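Local coordinates for acetyl-CoA hydrolase/transferase family protein (Porphyromonas gingivalis, PDB 2NVV) that probably transfers coenzyme A between carboxylic acids such as acetate, or hydrolyses acetyl-CoA, and carries bound zinc, at residues P82-N86 with K87-N91; A109-L112 with R113-F116; S312-Q315 with D316-N320; V396-D399 with G400-S404; R432-N435 with P436-A440. All coordinates share one frame; numbering follows the deposited sequence.

Contact 1: residues P82-N86 with K87-N91; sequences PYQSN and KDLRN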
loop_
_atom_site.group_PDB
_atom_site.type_symbol
_atom_site.label_atom_id
_atom_site.label_comp_id
_atom_site.label_asym_id
_atom_site.label_seq_id
_atom_site.Cartn_x
_atom_site.Cartn_y
_atom_site.Cartn_z
ATOM N N PRO A 82 7.763 -10.684 12.061
ATOM C CA PRO A 82 7.162 -10.444 10.753
ATOM C C PRO A 82 8.175 -10.505 9.604
ATOM O O PRO A 82 7.796 -10.529 8.428
ATOM C CB PRO A 82 6.573 -9.058 10.931
ATOM C CG PRO A 82 7.676 -8.362 11.691
ATOM C CD PRO A 82 8.217 -9.414 12.659
ATOM N N TYR A 83 9.459 -10.543 9.955
ATOM C CA TYR A 83 10.538 -10.581 8.981
ATOM C C TYR A 83 11.677 -11.417 9.551
ATOM O O TYR A 83 11.955 -11.354 10.752
ATOM C CB TYR A 83 11.039 -9.155 8.724
ATOM C CG TYR A 83 12.136 -9.013 7.687
ATOM C CD1 TYR A 83 11.836 -8.706 6.358
ATOM C CD2 TYR A 83 13.478 -9.154 8.036
ATOM C CE1 TYR A 83 12.846 -8.537 5.406
ATOM C CE2 TYR A 83 14.488 -8.993 7.099
ATOM C CZ TYR A 83 14.172 -8.682 5.790
ATOM O OH TYR A 83 15.176 -8.498 4.860
ATOM N N GLN A 84 12.325 -12.212 8.700
ATOM C CA GLN A 84 13.462 -13.014 9.132
ATOM C C GLN A 84 14.542 -12.955 8.068
ATOM O O GLN A 84 14.298 -12.531 6.938
ATOM C CB GLN A 84 13.069 -14.479 9.415
ATOM C CG GLN A 84 12.498 -15.286 8.251
ATOM C CD GLN A 84 13.532 -15.653 7.203
ATOM O OE1 GLN A 84 14.649 -16.098 7.531
ATOM N NE2 GLN A 84 13.165 -15.489 5.929
ATOM N N SER A 85 15.743 -13.373 8.445
ATOM C CA SER A 85 16.872 -13.355 7.541
ATOM C C SER A 85 17.975 -14.339 7.968
ATOM O O SER A 85 19.157 -14.023 7.915
ATOM C CB SER A 85 17.414 -11.929 7.473
ATOM O OG SER A 85 18.587 -11.892 6.695
ATOM N N ASN A 86 17.575 -15.533 8.391
ATOM C CA ASN A 86 18.507 -16.574 8.822
ATOM C C ASN A 86 18.321 -17.833 7.972
ATOM O O ASN A 86 17.199 -18.291 7.774
ATOM C CB ASN A 86 18.275 -16.890 10.303
ATOM C CG ASN A 86 18.995 -18.147 10.756
ATOM O OD1 ASN A 86 18.440 -19.246 10.696
ATOM N ND2 ASN A 86 20.239 -17.994 11.204
ATOM N N LYS A 87 19.429 -18.390 7.483
ATOM C CA LYS A 87 19.407 -19.576 6.622
ATOM C C LYS A 87 18.719 -20.801 7.204
ATOM O O LYS A 87 18.008 -21.512 6.504
ATOM C CB LYS A 87 20.836 -19.942 6.210
ATOM C CG LYS A 87 21.729 -20.449 7.340
ATOM C CD LYS A 87 23.206 -20.171 7.047
ATOM C CE LYS A 87 23.611 -20.649 5.662
ATOM N NZ LYS A 87 24.925 -20.093 5.231
ATOM N N ASP A 88 18.938 -21.055 8.486
ATOM C CA ASP A 88 18.321 -22.192 9.147
ATOM C C ASP A 88 16.814 -22.007 9.232
ATOM O O ASP A 88 16.053 -22.921 8.898
ATOM C CB ASP A 88 18.914 -22.380 10.549
ATOM C CG ASP A 88 20.375 -22.788 10.506
ATOM O OD1 ASP A 88 20.666 -23.833 9.893
ATOM O OD2 ASP A 88 21.224 -22.062 11.071
ATOM N N LEU A 89 16.381 -20.829 9.675
ATOM C CA LEU A 89 14.958 -20.549 9.772
ATOM C C LEU A 89 14.336 -20.525 8.377
ATOM O O LEU A 89 13.250 -21.047 8.174
ATOM C CB LEU A 89 14.715 -19.213 10.475
ATOM C CG LEU A 89 13.251 -18.766 10.578
ATOM C CD1 LEU A 89 12.402 -19.877 11.196
ATOM C CD2 LEU A 89 13.168 -17.488 11.410
ATOM N N ARG A 90 15.041 -19.927 7.419
ATOM C CA ARG A 90 14.565 -19.839 6.043
ATOM C C ARG A 90 14.310 -21.206 5.432
ATOM O O ARG A 90 13.316 -21.397 4.734
ATOM C CB ARG A 90 15.569 -19.081 5.190
ATOM C CG ARG A 90 15.178 -18.922 3.713
ATOM C CD ARG A 90 15.932 -17.742 3.112
ATOM N NE ARG A 90 17.328 -17.775 3.528
ATOM C CZ ARG A 90 18.024 -16.722 3.939
ATOM N NH1 ARG A 90 19.290 -16.876 4.295
ATOM N NH2 ARG A 90 17.471 -15.523 4.004
ATOM N N ASN A 91 15.201 -22.158 5.691
ATOM C CA ASN A 91 15.032 -23.512 5.165
ATOM C C ASN A 91 13.875 -24.190 5.883
ATOM O O ASN A 91 13.045 -24.851 5.260
ATOM C CB ASN A 91 16.308 -24.328 5.369
ATOM C CG ASN A 91 17.445 -23.851 4.500
ATOM O OD1 ASN A 91 18.605 -24.212 4.726
ATOM N ND2 ASN A 91 17.125 -23.038 3.495
#
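Asn86 caps the N-terminus of helix 87-94 by bonding to Leu89, where the loop after strand 77-81 turns into the helix. Asn86 is the N-cap residue. Its OD1 accepts a hydrogen bond from Leu89 N at 2.8 Å, with the donor in the carbonyl plane of the side-chain amide. The N-H...O angle is 164°, so the bond is nearly straight. CG of Asn86 stands anti to the backbone N (chi1 168°), and this turns OD1 in over the first turn. The first backbone bond of the helix runs from Arg90 N to Asn86 O at 2.7 Å, so Asn86 serves the helix with both of its oxygens. On the other side, Asn86 N donates to Gln84 OE1 at 3.1 Å, and the donor is tilted from the plane of that carbonyl. A bend at chi2 (72°) turns the Gln84 amide toward Asn86 N. Its aliphatic part is used as well: CB of Gln84 lies 3.6 Å from CD2 of Leu89. The guanidinium of Arg90 folds back over the loop. Asn86 C lies 3.9 Å above the plane of this guanidinium, toward its rim. Beyond the contact, Gln84 NE2 and Arg90 NH2 both donate to the carbonyl of Met373. Next to it is Asn374, a predicted CoA-binding residue. The amide of Gln84 is thus gripped at both ends, which should fix its rotation. Together these bonds tie the loop, the helix start and Arg90 to one another beside the predicted CoA site.

Contact 2: residues A109-L112 with R113-F116; sequences AQDL and RYGF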
loop_
_atom_site.group_PDB
_atom_site.type_symbol
_atom_site.label_atom_id
_atom_site.label_comp_id
_atom_site.label_asym_id
_atom_site.label_seq_id
_atom_site.Cartn_x
_atom_site.Cartn_y
_atom_site.Cartn_z
ATOM N N ALA A 109 3.093 -3.646 15.602
ATOM C CA ALA A 109 2.860 -3.091 16.930
ATOM C C ALA A 109 1.389 -2.811 17.237
ATOM O O ALA A 109 0.859 -3.294 18.238
ATOM C CB ALA A 109 3.673 -1.819 17.117
ATOM N N GLN A 110 0.726 -2.035 16.388
ATOM C CA GLN A 110 -0.669 -1.718 16.640
ATOM C C GLN A 110 -1.580 -2.922 16.515
ATOM O O GLN A 110 -2.548 -3.051 17.265
ATOM C CB GLN A 110 -1.165 -0.610 15.706
ATOM C CG GLN A 110 -1.052 -0.929 14.245
ATOM C CD GLN A 110 -1.923 -0.029 13.378
ATOM O OE1 GLN A 110 -1.963 1.186 13.561
ATOM N NE2 GLN A 110 -2.613 -0.627 12.418
ATOM N N ASP A 111 -1.282 -3.804 15.571
ATOM C CA ASP A 111 -2.105 -4.990 15.365
ATOM C C ASP A 111 -2.004 -5.938 16.542
ATOM O O ASP A 111 -2.891 -6.761 16.768
ATOM C CB ASP A 111 -1.703 -5.692 14.068
ATOM C CG ASP A 111 -2.228 -4.978 12.838
ATOM O OD1 ASP A 111 -2.688 -3.826 12.971
ATOM O OD2 ASP A 111 -2.181 -5.562 11.735
ATOM N N LEU A 112 -0.907 -5.824 17.280
ATOM C CA LEU A 112 -0.697 -6.643 18.461
ATOM C C LEU A 112 -1.620 -6.073 19.524
ATOM O O LEU A 112 -2.294 -6.807 20.232
ATOM C CB LEU A 112 0.760 -6.550 18.917
ATOM C CG LEU A 112 1.689 -7.636 18.364
ATOM C CD1 LEU A 112 3.151 -7.275 18.626
ATOM C CD2 LEU A 112 1.324 -8.972 19.011
ATOM N N ARG A 113 -1.648 -4.747 19.619
ATOM C CA ARG A 113 -2.489 -4.062 20.582
ATOM C C ARG A 113 -3.960 -4.294 20.262
ATOM O O ARG A 113 -4.778 -4.411 21.168
ATOM C CB ARG A 113 -2.169 -2.564 20.590
ATOM C CG ARG A 113 -0.731 -2.242 20.983
ATOM C CD ARG A 113 -0.596 -0.800 21.442
ATOM N NE ARG A 113 -0.908 0.150 20.376
ATOM C CZ ARG A 113 -0.031 0.628 19.502
ATOM N NH1 ARG A 113 -0.436 1.484 18.574
ATOM N NH2 ARG A 113 1.246 0.262 19.564
ATOM N N TYR A 114 -4.291 -4.365 18.976
ATOM C CA TYR A 114 -5.666 -4.603 18.531
ATOM C C TYR A 114 -6.117 -6.022 18.888
ATOM O O TYR A 114 -7.305 -6.331 18.859
ATOM C CB TYR A 114 -5.789 -4.408 17.009
ATOM C CG TYR A 114 -5.509 -3.000 16.536
ATOM C CD1 TYR A 114 -5.410 -1.945 17.444
ATOM C CD2 TYR A 114 -5.363 -2.713 15.174
ATOM C CE1 TYR A 114 -5.171 -0.634 17.009
ATOM C CE2 TYR A 114 -5.128 -1.408 14.733
ATOM C CZ TYR A 114 -5.033 -0.376 15.658
ATOM O OH TYR A 114 -4.799 0.910 15.244
ATOM N N GLY A 115 -5.153 -6.880 19.208
ATOM C CA GLY A 115 -5.448 -8.249 19.575
ATOM C C GLY A 115 -5.489 -9.195 18.390
ATOM O O GLY A 115 -5.931 -10.344 18.532
ATOM N N PHE A 116 -5.030 -8.727 17.227
ATOM C CA PHE A 116 -5.050 -9.547 16.018
ATOM C C PHE A 116 -4.250 -10.844 16.125
ATOM O O PHE A 116 -4.616 -11.859 15.536
ATOM C CB PHE A 116 -4.570 -8.730 14.825
ATOM C CG PHE A 116 -5.512 -7.632 14.425
ATOM C CD1 PHE A 116 -6.749 -7.493 15.051
ATOM C CD2 PHE A 116 -5.166 -6.725 13.423
ATOM C CE1 PHE A 116 -7.627 -6.465 14.684
ATOM C CE2 PHE A 116 -6.044 -5.691 13.050
ATOM C CZ PHE A 116 -7.276 -5.566 13.686
#
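The backbone of 109-116 runs through the last turn of helix 108-113 and then leaves it at Gly115. Two bonds close the end. Phe116 N donates to Asp111 O at 2.9 Å. Gly115 N donates to Leu112 O at 3.0 Å. Gly115 has a phi of 89°, where a CB would press on the preceding carbonyl oxygen. Before it, Tyr114 N still bonds to Gln110 O at 2.8 Å. The Tyr114 ring lies over Gln110. CG of Gln110 sits between the backbone N and the carbonyl carbon (chi1 59°), and the extended chain beyond carries the amide along the ring. CB of Gln110 is 4.3 Å from the ring centroid, a CH-pi contact over the face, and the Gln110 amide plane is turned 46° from the ring. This amide is held by NE2 donating in its own plane to Asp111 OD1 at 3.2 Å, and by OE1 accepting from Arg182. The carboxylate of Asp111 also meets Phe116, with CG 3.5 Å from CD2 of the ring. Arg113 lays its guanidinium across the backbone, one face centred over CA of Gln110. Its nitrogens form salt bridges with Asp178, Glu175 and Glu334. From the second subunit, Tyr387 stacks on Tyr114 and Arg432 makes a cation-pi contact with Phe116. The arrangement is a Schellman motif, the classic C-terminal end of a helix, at the dimer interface.

Contact 3: residues S312-Q315 with D316-N320; sequences SVIQ and DIYAN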
loop_
_atom_site.group_PDB
_atom_site.type_symbol
_atom_site.label_atom_id
_atom_site.label_comp_id
_atom_site.label_asym_id
_atom_site.label_seq_id
_atom_site.Cartn_x
_atom_site.Cartn_y
_atom_site.Cartn_z
ATOM N N SER A 312 33.880 -1.657 14.425
ATOM C CA SER A 312 34.772 -0.511 14.315
ATOM C C SER A 312 33.990 0.791 14.352
ATOM O O SER A 312 34.407 1.770 14.973
ATOM C CB SER A 312 35.565 -0.583 13.015
ATOM O OG SER A 312 36.195 0.666 12.753
ATOM N N VAL A 313 32.846 0.783 13.680
ATOM C CA VAL A 313 31.984 1.951 13.594
ATOM C C VAL A 313 31.239 2.255 14.890
ATOM O O VAL A 313 31.129 3.419 15.294
ATOM C CB VAL A 313 30.969 1.780 12.445
ATOM C CG1 VAL A 313 29.968 2.918 12.454
ATOM C CG2 VAL A 313 31.700 1.750 11.112
ATOM N N ILE A 314 30.732 1.206 15.546
ATOM C CA ILE A 314 29.993 1.372 16.797
ATOM C C ILE A 314 30.907 1.881 17.890
ATOM O O ILE A 314 30.478 2.652 18.736
ATOM C CB ILE A 314 29.332 0.059 17.255
ATOM C CG1 ILE A 314 28.340 0.350 18.378
ATOM C CG2 ILE A 314 30.379 -0.929 17.747
ATOM C CD1 ILE A 314 27.166 1.208 17.957
ATOM N N GLN A 315 32.171 1.467 17.865
ATOM C CA GLN A 315 33.133 1.924 18.868
ATOM C C GLN A 315 33.477 3.385 18.618
ATOM O O GLN A 315 33.694 4.148 19.562
ATOM C CB GLN A 315 34.403 1.077 18.837
ATOM C CG GLN A 315 34.154 -0.390 19.148
ATOM C CD GLN A 315 35.433 -1.192 19.309
ATOM O OE1 GLN A 315 36.307 -1.174 18.438
ATOM N NE2 GLN A 315 35.546 -1.912 20.430
ATOM N N ASP A 316 33.514 3.783 17.350
ATOM C CA ASP A 316 33.816 5.168 17.029
ATOM C C ASP A 316 32.679 6.080 17.505
ATOM O O ASP A 316 32.908 7.189 18.006
ATOM C CB ASP A 316 34.029 5.328 15.523
ATOM C CG ASP A 316 34.310 6.770 15.118
ATOM O OD1 ASP A 316 35.115 7.443 15.794
ATOM O OD2 ASP A 316 33.731 7.225 14.114
ATOM N N ILE A 317 31.447 5.607 17.347
ATOM C CA ILE A 317 30.286 6.367 17.774
ATOM C C ILE A 317 30.296 6.521 19.292
ATOM O O ILE A 317 30.201 7.627 19.816
ATOM C CB ILE A 317 28.980 5.667 17.331
ATOM C CG1 ILE A 317 28.863 5.714 15.804
ATOM C CG2 ILE A 317 27.766 6.333 17.982
ATOM C CD1 ILE A 317 27.685 4.951 15.240
ATOM N N TYR A 318 30.423 5.406 19.998
ATOM C CA TYR A 318 30.445 5.429 21.458
ATOM C C TYR A 318 31.601 6.234 22.047
ATOM O O TYR A 318 31.530 6.668 23.202
ATOM C CB TYR A 318 30.499 4.007 22.002
ATOM C CG TYR A 318 29.242 3.219 21.776
ATOM C CD1 TYR A 318 29.213 1.844 21.998
ATOM C CD2 TYR A 318 28.070 3.844 21.360
ATOM C CE1 TYR A 318 28.043 1.109 21.814
ATOM C CE2 TYR A 318 26.900 3.120 21.169
ATOM C CZ TYR A 318 26.891 1.757 21.400
ATOM O OH TYR A 318 25.724 1.057 21.229
ATOM N N ALA A 319 32.660 6.423 21.263
ATOM C CA ALA A 319 33.824 7.187 21.712
ATOM C C ALA A 319 33.649 8.650 21.344
ATOM O O ALA A 319 34.433 9.500 21.765
ATOM C CB ALA A 319 35.101 6.642 21.075
ATOM N N ASN A 320 32.603 8.930 20.569
ATOM C CA ASN A 320 32.299 10.280 20.110
ATOM C C ASN A 320 30.814 10.612 20.184
ATOM O O ASN A 320 30.215 11.068 19.206
ATOM C CB ASN A 320 32.788 10.458 18.676
ATOM C CG ASN A 320 34.282 10.324 18.566
ATOM O OD1 ASN A 320 35.023 11.182 19.042
ATOM N ND2 ASN A 320 34.741 9.237 17.955
#
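Ile314 reaches the ring of Tyr318, one helical turn on, through two torsions. CG1 of Ile314 is anti to the backbone N (chi1 -168°), and the bend at chi2 (65°) then swings CD1 across the ring. CG of Tyr318 stands anti to its carbonyl carbon (chi1 -69°), which leans the ring back toward the preceding turn. CG1 of Ile314 sits over the ring face, 3.9 Å from the Tyr318 centroid, as a CH-pi contact. CD1 of Ile314 lies farther out, 3.5 Å from CZ of Tyr318. The carbonyl oxygen of Ile314 also lies above the ring, while it accepts from Tyr318 N in a helix bond of 3.0 Å. A second apolar pair runs along the helix, with CG1 of Val313 4.1 Å from CD1 of Ile317. Past the last clear turn, Asn320 ND2 donates back to Asp316 O at 2.7 Å. The carboxylate of Asp316 has its charged partner outside, a salt bridge from OD2 to Lys295. Val313 and Ile317 pack on Ile291 of helix 288-295, and Tyr318 rests on Thr140, Pro164 and Ile167. Leu307 of strand 306-307 touches both Ile314 and Ile317. Phe324 of helix 321-324 touches Ile317 and Asp316.

Contact 4: residues V396-D399 with G400-S404; sequences VMKD and GKISS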
loop_
_atom_site.group_PDB
_atom_site.type_symbol
_atom_site.label_atom_id
_atom_site.label_comp_id
_atom_site.label_asym_id
_atom_site.label_seq_id
_atom_site.Cartn_x
_atom_site.Cartn_y
_atom_site.Cartn_z
ATOM N N VAL A 396 20.939 -8.491 -14.608
ATOM C CA VAL A 396 21.018 -9.939 -14.728
ATOM C C VAL A 396 21.652 -10.627 -13.537
ATOM O O VAL A 396 22.072 -9.987 -12.579
ATOM C CB VAL A 396 21.805 -10.345 -16.008
ATOM C CG1 VAL A 396 21.107 -9.787 -17.247
ATOM C CG2 VAL A 396 23.240 -9.847 -15.927
HETATM N N MSE A 397 21.746 -11.944 -13.630
HETATM C CA MSE A 397 22.305 -12.770 -12.569
HETATM C C MSE A 397 22.877 -14.040 -13.203
HETATM O O MSE A 397 22.673 -14.282 -14.400
HETATM C CB MSE A 397 21.179 -13.116 -11.603
HETATM C CG MSE A 397 21.550 -14.006 -10.449
HETATM SE SE MSE A 397 19.952 -14.489 -9.457
HETATM C CE MSE A 397 19.507 -12.667 -8.821
ATOM N N LYS A 398 23.583 -14.840 -12.406
ATOM C CA LYS A 398 24.186 -16.087 -12.882
ATOM C C LYS A 398 24.864 -15.929 -14.238
ATOM O O LYS A 398 24.477 -16.576 -15.215
ATOM C CB LYS A 398 23.130 -17.198 -12.977
ATOM C CG LYS A 398 22.486 -17.576 -11.640
ATOM C CD LYS A 398 23.519 -18.129 -10.637
ATOM C CE LYS A 398 22.898 -18.456 -9.268
ATOM N NZ LYS A 398 21.835 -19.520 -9.323
ATOM N N ASP A 399 25.879 -15.073 -14.289
ATOM C CA ASP A 399 26.617 -14.819 -15.527
ATOM C C ASP A 399 25.722 -14.524 -16.718
ATOM O O ASP A 399 26.049 -14.892 -17.844
ATOM C CB ASP A 399 27.524 -16.001 -15.866
ATOM C CG ASP A 399 28.646 -16.170 -14.863
ATOM O OD1 ASP A 399 29.384 -15.184 -14.627
ATOM O OD2 ASP A 399 28.792 -17.278 -14.308
ATOM N N GLY A 400 24.591 -13.874 -16.460
ATOM C CA GLY A 400 23.682 -13.523 -17.530
ATOM C C GLY A 400 22.603 -14.531 -17.843
ATOM O O GLY A 400 21.689 -14.216 -18.604
ATOM N N LYS A 401 22.689 -15.722 -17.260
ATOM C CA LYS A 401 21.701 -16.774 -17.514
ATOM C C LYS A 401 20.333 -16.475 -16.900
ATOM O O LYS A 401 19.320 -17.082 -17.264
ATOM C CB LYS A 401 22.228 -18.113 -16.991
ATOM C CG LYS A 401 23.493 -18.589 -17.688
ATOM C CD LYS A 401 24.019 -19.846 -17.040
ATOM C CE LYS A 401 25.335 -20.289 -17.669
ATOM N NZ LYS A 401 25.842 -21.577 -17.081
ATOM N N ILE A 402 20.310 -15.542 -15.954
ATOM C CA ILE A 402 19.063 -15.147 -15.309
ATOM C C ILE A 402 18.835 -13.667 -15.536
ATOM O O ILE A 402 19.741 -12.857 -15.351
ATOM C CB ILE A 402 19.093 -15.395 -13.778
ATOM C CG1 ILE A 402 19.096 -16.902 -13.485
ATOM C CG2 ILE A 402 17.886 -14.748 -13.122
ATOM C CD1 ILE A 402 19.152 -17.252 -12.016
ATOM N N SER A 403 17.623 -13.318 -15.948
ATOM C CA SER A 403 17.270 -11.923 -16.157
ATOM C C SER A 403 16.491 -11.414 -14.935
ATOM O O SER A 403 15.582 -12.088 -14.444
ATOM C CB SER A 403 16.406 -11.780 -17.413
ATOM O OG SER A 403 15.878 -10.467 -17.512
ATOM N N SER A 404 16.845 -10.235 -14.439
ATOM C CA SER A 404 16.143 -9.654 -13.298
ATOM C C SER A 404 14.795 -9.117 -13.749
ATOM O O SER A 404 13.927 -8.830 -12.933
ATOM C CB SER A 404 16.951 -8.520 -12.695
ATOM O OG SER A 404 18.187 -8.988 -12.210
#
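The flat groups that meet here are the peptides of Met397 and Ile402. The carbonyl of Met397 receives Ile402 N at 3.1 Å from above its plane, 46° out of it. Gly400 N also reaches Met397 O, in a weak bond. The carbonyl of Lys398 is met from above its plane too, by Lys401 N at 2.8 Å. In return, Met397 N donates to Ile402 O at 2.8 Å. Met397 and Ile402 are thus an antiparallel hydrogen-bonded pair, and Val396 with Ser403 is the non-hydrogen-bonded pair beside it. The side chains of Met397 and Ile402 run alongside each other in the same direction on one face, their CB atoms 3.8 Å apart. CG1 of Ile402 is anti to its carbonyl carbon (chi1 -69°) and chi2 is extended. This takes CD1 to CG of Lys398 and to within 3.9 Å of SE of Met397, a selenomethionine. On the other face, Val396 CB packs 4.0 Å from CA of Gly400. Gly400 has a phi of 91°, which suits glycine, and Tyr452 bonds its carbonyl. Asp399 and Gly400 form a type I' turn. Lys401 and Ile402 both oppose Met397: a two-stranded beta hairpin with a classic beta bulge.

Contact 5: residues R432-N435 with P436-A440; sequences RGKN and PRERA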
loop_
_atom_site.group_PDB
_atom_site.type_symbol
_atom_site.label_atom_id
_atom_site.label_comp_id
_atom_site.label_asym_id
_atom_site.label_seq_id
_atom_site.Cartn_x
_atom_site.Cartn_y
_atom_site.Cartn_z
ATOM N N ARG A 432 6.188 7.035 -14.175
ATOM C CA ARG A 432 5.084 7.973 -13.968
ATOM C C ARG A 432 4.424 8.498 -15.232
ATOM O O ARG A 432 5.086 8.862 -16.195
ATOM C CB ARG A 432 5.548 9.146 -13.096
ATOM C CG ARG A 432 5.794 8.762 -11.640
ATOM C CD ARG A 432 6.529 9.849 -10.899
ATOM N NE ARG A 432 7.853 10.074 -11.470
ATOM C CZ ARG A 432 8.726 10.968 -11.016
ATOM N NH1 ARG A 432 9.898 11.091 -11.607
ATOM N NH2 ARG A 432 8.430 11.733 -9.973
ATOM N N GLY A 433 3.098 8.509 -15.220
ATOM C CA GLY A 433 2.347 9.006 -16.356
ATOM C C GLY A 433 2.292 8.082 -17.543
ATOM O O GLY A 433 1.898 8.501 -18.630
ATOM N N LYS A 434 2.663 6.822 -17.346
ATOM C CA LYS A 434 2.665 5.859 -18.443
ATOM C C LYS A 434 1.735 4.682 -18.233
ATOM O O LYS A 434 1.534 4.232 -17.104
ATOM C CB LYS A 434 4.089 5.344 -18.671
ATOM C CG LYS A 434 4.978 6.372 -19.320
ATOM C CD LYS A 434 6.437 5.971 -19.296
ATOM C CE LYS A 434 7.268 7.018 -20.045
ATOM N NZ LYS A 434 8.728 6.817 -19.882
ATOM N N ASN A 435 1.156 4.194 -19.320
ATOM C CA ASN A 435 0.263 3.049 -19.241
ATOM C C ASN A 435 1.152 1.808 -19.313
ATOM O O ASN A 435 2.376 1.934 -19.411
ATOM C CB ASN A 435 -0.765 3.075 -20.391
ATOM C CG ASN A 435 -0.141 2.856 -21.751
ATOM O OD1 ASN A 435 -0.842 2.788 -22.751
ATOM N ND2 ASN A 435 1.175 2.743 -21.794
ATOM N N PRO A 436 0.561 0.601 -19.271
ATOM C CA PRO A 436 1.373 -0.621 -19.326
ATOM C C PRO A 436 2.364 -0.743 -20.483
ATOM O O PRO A 436 3.549 -1.003 -20.263
ATOM C CB PRO A 436 0.319 -1.724 -19.320
ATOM C CG PRO A 436 -0.743 -1.125 -18.430
ATOM C CD PRO A 436 -0.847 0.283 -18.960
ATOM N N ARG A 437 1.886 -0.544 -21.710
ATOM C CA ARG A 437 2.747 -0.650 -22.880
ATOM C C ARG A 437 3.873 0.373 -22.912
ATOM O O ARG A 437 5.006 0.050 -23.288
ATOM C CB ARG A 437 1.924 -0.532 -24.157
ATOM C CG ARG A 437 1.217 -1.816 -24.528
ATOM C CD ARG A 437 0.434 -1.682 -25.823
ATOM N NE ARG A 437 -0.244 -2.932 -26.142
ATOM C CZ ARG A 437 0.376 -4.019 -26.595
ATOM N NH1 ARG A 437 -0.322 -5.123 -26.852
ATOM N NH2 ARG A 437 1.689 -4.001 -26.810
ATOM N N GLU A 438 3.568 1.603 -22.524
ATOM C CA GLU A 438 4.572 2.661 -22.519
ATOM C C GLU A 438 5.645 2.436 -21.460
ATOM O O GLU A 438 6.816 2.726 -21.676
ATOM C CB GLU A 438 3.899 4.024 -22.309
ATOM C CG GLU A 438 2.869 4.332 -23.380
ATOM C CD GLU A 438 1.928 5.451 -22.991
ATOM O OE1 GLU A 438 1.607 5.573 -21.787
ATOM O OE2 GLU A 438 1.489 6.201 -23.894
ATOM N N ARG A 439 5.260 1.898 -20.311
ATOM C CA ARG A 439 6.261 1.678 -19.279
ATOM C C ARG A 439 7.078 0.397 -19.547
ATOM O O ARG A 439 8.203 0.259 -19.076
ATOM C CB ARG A 439 5.604 1.695 -17.882
ATOM C CG ARG A 439 4.871 0.459 -17.456
ATOM C CD ARG A 439 4.420 0.630 -16.005
ATOM N NE ARG A 439 3.193 1.409 -15.902
ATOM C CZ ARG A 439 1.976 0.870 -15.908
ATOM N NH1 ARG A 439 0.898 1.651 -15.811
ATOM N NH2 ARG A 439 1.836 -0.453 -15.990
ATOM N N ALA A 440 6.519 -0.515 -20.336
ATOM C CA ALA A 440 7.235 -1.737 -20.693
ATOM C C ALA A 440 8.364 -1.370 -21.666
ATOM O O ALA A 440 9.491 -1.843 -21.536
ATOM C CB ALA A 440 6.284 -2.745 -21.342
#
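Glu438 reaches back to Asn435, the N-cap residue of helix 436-446, and makes one half of a capping box. Asn435 N donates to OE1 of Glu438 at 2.9 Å. The bond is almost straight (174°) and arrives on the anti side of the carboxylate. The other oxygen, OE2, takes a hydrogen bond from Ser99 of the second subunit, so this carboxylate links the helix start to the dimer partner. Lys434 passes Glu438 at an oblique angle, their CB atoms 3.9 Å apart, and its chain then runs on extended, away from the carboxylate. CG of Arg439 lies between the backbone N and the carbonyl carbon (chi1 78°), and a further bend at chi3 folds the guanidinium flat over the peptide joining Asn435 to Pro436. One face has C of Asn435 3.5 Å above it. The helix bond from Arg439 N to Asn435 O closes the turn at 3.0 Å. NH2 of Arg439 forms a salt bridge with Glu416, a zinc ligand, which makes Arg439 a second-shell residue of that site and may polarise the ligand. NH1 of Arg439 donates to Lys434 O at 3.0 Å, with the oxygen 29° out of the guanidinium plane.

How the contacts relate
The five contacts follow one another along the chain and none touches another within it. Contacts 1 and 2 lie in the N-terminal part, with centres about 23 Å apart. Contact 1 follows strand 77-81 and contact 2 precedes strand 122-127, both of the seven-stranded parallel sheet. Contacts 3, 4 and 5 lie in the C-terminal half. Contacts 3 and 5 have centres about 47 Å apart. The hairpin of contact 4 comes after strand 389-392 and contact 5 after strand 427-430, both of the five-stranded sheet; their centres are about 25 Å apart. Contact 1 lies near the predicted CoA site and contact 5 near zinc. Contacts 2 and 5 both face the second subunit, where Phe116 of one chain meets Arg432 of the other.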